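Long-range contact in transcriptional regulator (Enterococcus faecalis, PDB 3QFI), which is a putative transcriptional regulator of the LytR-CpsA-Psr family, whose members act at the cell envelope, and is of uncertain precise role: residues A[20-32]-A[101-113]. Sequence-based numbering, arbitrary orientation.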
# COMPACT_ATOMS: atom_id res chain seq x y z
N GLU A 20 10.62 -16.71 6.19
CA GLU A 20 10.16 -16.08 7.39
C GLU A 20 9.21 -15.00 6.88
O GLU A 20 9.48 -14.36 5.85
CB GLU A 20 11.36 -15.49 8.12
CG GLU A 20 11.13 -15.02 9.52
CD GLU A 20 12.44 -14.77 10.23
OE1 GLU A 20 13.14 -15.76 10.55
OE2 GLU A 20 12.80 -13.59 10.46
N PRO A 21 8.07 -14.82 7.55
CA PRO A 21 7.06 -13.81 7.18
C PRO A 21 7.71 -12.44 7.07
O PRO A 21 8.48 -12.05 7.94
CB PRO A 21 6.07 -13.88 8.33
CG PRO A 21 6.18 -15.33 8.78
CD PRO A 21 7.67 -15.55 8.76
N PHE A 22 7.40 -11.70 6.02
CA PHE A 22 8.01 -10.39 5.91
C PHE A 22 6.99 -9.39 5.39
O PHE A 22 5.89 -9.76 4.96
CB PHE A 22 9.25 -10.47 5.01
CG PHE A 22 8.93 -10.67 3.58
CD1 PHE A 22 8.73 -9.59 2.74
CD2 PHE A 22 8.79 -11.95 3.07
CE1 PHE A 22 8.40 -9.77 1.40
CE2 PHE A 22 8.45 -12.15 1.73
CZ PHE A 22 8.26 -11.04 0.89
N SER A 23 7.36 -8.12 5.41
CA SER A 23 6.44 -7.07 4.99
C SER A 23 7.09 -6.13 4.00
O SER A 23 8.31 -6.00 3.95
CB SER A 23 6.00 -6.27 6.21
OG SER A 23 7.02 -5.34 6.55
N VAL A 24 6.27 -5.43 3.23
CA VAL A 24 6.82 -4.52 2.26
C VAL A 24 5.89 -3.36 1.96
O VAL A 24 4.66 -3.52 1.90
CB VAL A 24 7.17 -5.28 0.97
CG1 VAL A 24 6.14 -6.37 0.73
CG2 VAL A 24 7.20 -4.32 -0.22
N LEU A 25 6.48 -2.18 1.82
CA LEU A 25 5.73 -0.97 1.53
C LEU A 25 5.85 -0.69 0.03
O LEU A 25 6.96 -0.55 -0.49
CB LEU A 25 6.30 0.22 2.31
CG LEU A 25 5.57 1.54 2.09
CD1 LEU A 25 4.30 1.54 2.94
CD2 LEU A 25 6.44 2.74 2.46
N LEU A 26 4.72 -0.62 -0.64
CA LEU A 26 4.70 -0.33 -2.06
C LEU A 26 4.27 1.12 -2.20
O LEU A 26 3.25 1.52 -1.61
CB LEU A 26 3.68 -1.21 -2.79
CG LEU A 26 3.63 -2.70 -2.43
CD1 LEU A 26 2.63 -3.42 -3.35
CD2 LEU A 26 4.99 -3.31 -2.58
N MET A 27 5.03 1.90 -2.95
CA MET A 27 4.69 3.31 -3.17
C MET A 27 4.60 3.62 -4.65
O MET A 27 5.39 3.13 -5.45
CB MET A 27 5.73 4.25 -2.54
CG MET A 27 6.05 3.98 -1.07
SD MET A 27 6.98 5.35 -0.34
CE MET A 27 8.53 5.27 -1.26
N GLY A 28 3.62 4.45 -5.01
CA GLY A 28 3.41 4.87 -6.38
C GLY A 28 3.56 6.38 -6.39
O GLY A 28 2.64 7.10 -6.05
N ILE A 29 4.76 6.83 -6.77
CA ILE A 29 5.10 8.25 -6.82
C ILE A 29 4.96 8.77 -8.24
O ILE A 29 5.34 8.10 -9.19
CB ILE A 29 6.57 8.49 -6.39
CG1 ILE A 29 6.85 7.80 -5.06
CG2 ILE A 29 6.84 9.98 -6.26
CD1 ILE A 29 5.97 8.31 -3.94
N ASP A 30 4.41 9.97 -8.37
CA ASP A 30 4.23 10.58 -9.68
C ASP A 30 5.35 11.59 -9.91
O ASP A 30 5.29 12.74 -9.49
CB ASP A 30 2.87 11.27 -9.75
CG ASP A 30 2.43 11.52 -11.17
OD1 ASP A 30 1.21 11.75 -11.36
OD2 ASP A 30 3.28 11.51 -12.09
N THR A 31 6.38 11.13 -10.61
CA THR A 31 7.54 11.94 -10.89
C THR A 31 7.33 12.95 -12.03
O THR A 31 8.21 13.77 -12.32
CB THR A 31 8.71 11.03 -11.23
OG1 THR A 31 8.26 10.00 -12.12
CG2 THR A 31 9.26 10.40 -9.97
N GLY A 32 6.16 12.90 -12.66
CA GLY A 32 5.87 13.84 -13.74
C GLY A 32 5.13 15.06 -13.22
O GLY A 32 3.99 14.95 -12.78
N ILE A 101 4.84 -1.77 13.11
CA ILE A 101 5.42 -2.99 12.56
C ILE A 101 6.70 -2.68 11.83
O ILE A 101 7.00 -1.54 11.51
CB ILE A 101 4.48 -3.71 11.53
CG1 ILE A 101 4.12 -2.78 10.38
CG2 ILE A 101 3.23 -4.22 12.23
CD1 ILE A 101 3.50 -3.51 9.20
N PRO A 102 7.51 -3.70 11.58
CA PRO A 102 8.75 -3.39 10.86
C PRO A 102 8.46 -3.49 9.35
O PRO A 102 7.66 -4.33 8.91
CB PRO A 102 9.71 -4.47 11.34
CG PRO A 102 8.80 -5.66 11.52
CD PRO A 102 7.58 -5.04 12.20
N ILE A 103 9.06 -2.59 8.58
CA ILE A 103 8.91 -2.58 7.13
C ILE A 103 10.23 -3.15 6.63
O ILE A 103 11.22 -2.43 6.57
CB ILE A 103 8.79 -1.16 6.56
CG1 ILE A 103 7.51 -0.49 7.05
CG2 ILE A 103 8.80 -1.23 5.03
CD1 ILE A 103 6.23 -1.21 6.62
N HIS A 104 10.23 -4.43 6.29
CA HIS A 104 11.45 -5.09 5.83
C HIS A 104 11.95 -4.63 4.48
O HIS A 104 13.16 -4.53 4.25
CB HIS A 104 11.21 -6.58 5.79
CG HIS A 104 10.76 -7.13 7.09
ND1 HIS A 104 9.50 -7.65 7.29
CD2 HIS A 104 11.38 -7.18 8.30
CE1 HIS A 104 9.37 -8.00 8.56
NE2 HIS A 104 10.50 -7.72 9.19
N HIS A 105 11.01 -4.37 3.58
CA HIS A 105 11.35 -3.97 2.23
C HIS A 105 10.41 -2.90 1.70
O HIS A 105 9.28 -2.74 2.18
CB HIS A 105 11.29 -5.19 1.32
CG HIS A 105 12.26 -6.27 1.67
ND1 HIS A 105 13.62 -6.12 1.52
CD2 HIS A 105 12.07 -7.52 2.14
CE1 HIS A 105 14.23 -7.24 1.88
NE2 HIS A 105 13.31 -8.11 2.26
N TYR A 106 10.88 -2.17 0.69
CA TYR A 106 10.06 -1.14 0.09
C TYR A 106 10.25 -1.17 -1.42
O TYR A 106 11.21 -1.77 -1.93
CB TYR A 106 10.46 0.24 0.60
CG TYR A 106 11.69 0.81 -0.06
CD1 TYR A 106 12.98 0.46 0.36
CD2 TYR A 106 11.56 1.68 -1.14
CE1 TYR A 106 14.11 0.97 -0.29
CE2 TYR A 106 12.68 2.20 -1.79
CZ TYR A 106 13.95 1.85 -1.37
OH TYR A 106 15.03 2.38 -2.04
N VAL A 107 9.33 -0.53 -2.13
CA VAL A 107 9.41 -0.43 -3.59
C VAL A 107 8.74 0.87 -4.04
O VAL A 107 7.64 1.19 -3.61
CB VAL A 107 8.75 -1.65 -4.30
CG1 VAL A 107 7.41 -1.92 -3.72
CG2 VAL A 107 8.62 -1.38 -5.81
N SER A 108 9.46 1.63 -4.87
CA SER A 108 8.97 2.89 -5.43
C SER A 108 8.81 2.66 -6.92
O SER A 108 9.77 2.28 -7.60
CB SER A 108 9.97 4.02 -5.24
OG SER A 108 10.02 4.49 -3.91
N ILE A 109 7.60 2.91 -7.43
CA ILE A 109 7.31 2.73 -8.85
C ILE A 109 6.73 4.02 -9.43
O ILE A 109 5.86 4.65 -8.81
CB ILE A 109 6.27 1.61 -9.06
CG1 ILE A 109 6.46 0.53 -7.98
CG2 ILE A 109 6.41 1.03 -10.48
CD1 ILE A 109 5.46 -0.63 -8.04
N ASN A 110 7.22 4.41 -10.60
CA ASN A 110 6.75 5.60 -11.33
C ASN A 110 5.49 5.22 -12.08
O ASN A 110 5.11 4.05 -12.11
CB ASN A 110 7.76 6.02 -12.40
CG ASN A 110 8.95 6.74 -11.83
OD1 ASN A 110 9.89 7.07 -12.57
ND2 ASN A 110 8.93 6.99 -10.52
N MET A 111 4.87 6.20 -12.70
CA MET A 111 3.68 5.97 -13.49
C MET A 111 4.08 5.32 -14.82
O MET A 111 3.31 4.58 -15.43
CB MET A 111 2.92 7.29 -13.69
CG MET A 111 2.36 7.87 -12.39
SD MET A 111 1.26 6.74 -11.47
CE MET A 111 2.41 5.98 -10.26
N LYS A 112 5.31 5.60 -15.27
CA LYS A 112 5.83 5.01 -16.50
C LYS A 112 6.19 3.55 -16.22
O LYS A 112 5.95 2.68 -17.04
CB LYS A 112 7.08 5.75 -16.99
CG LYS A 112 6.80 7.00 -17.81
CD LYS A 112 8.09 7.69 -18.25
CE LYS A 112 7.80 8.76 -19.30
NZ LYS A 112 7.25 8.16 -20.55
N GLY A 113 6.77 3.30 -15.05
CA GLY A 113 7.15 1.95 -14.69
C GLY A 113 5.93 1.09 -14.40
O GLY A 113 5.90 -0.10 -14.74
O HOH W 1 5.65 9.00 -12.91
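Ser23 sits in a polar notch at the start of 101-113. With OG between its backbone N and carbonyl carbon (chi1 80°), the hydroxyl donates to a lone pair of Pro102 O at 2.6 Å, and OG weakly accepts from His104 N. Meanwhile Ser23 N reaches His104 ND1 at 2.9 Å, in the ring plane. Because ND1 accepts here, any proton on this ring, if it is neutral, probably lies on NE2.

Strands 22-28 and 105-109 then run as parallel neighbours, 18° apart, with 44-51 beyond the first and 204-206 beyond the second. Bonds alternate regularly, from His105 N to Ser23 O through to Ile29 N to Ile109 O; Met27 N to Val107 O is 2.8 Å. On the Val24 face, the His105 edge is turned toward the Phe22 ring face in an offset T-shaped pair, planes at 81°, and Val24 CG2 lies 4.2 Å from Val107 CG1. On the other face, Ile103 CG2 fits against Leu25 CB at 4.0 Å, while Ile103 and Met27 also meet helix 80-98.

Beyond the strands, the Met111 CE methyl fills the hollow beside side-chain-less Gly28, close to where a CB would point and 4.1 Å from Gly28 C; its CG meets the Asp30 carboxylate. One water bridges Thr31 OG1 and Met111 N. Directional bonds from Ser23 OG and N thus hold the 101-104 turn, while backbone bonds pair the strands.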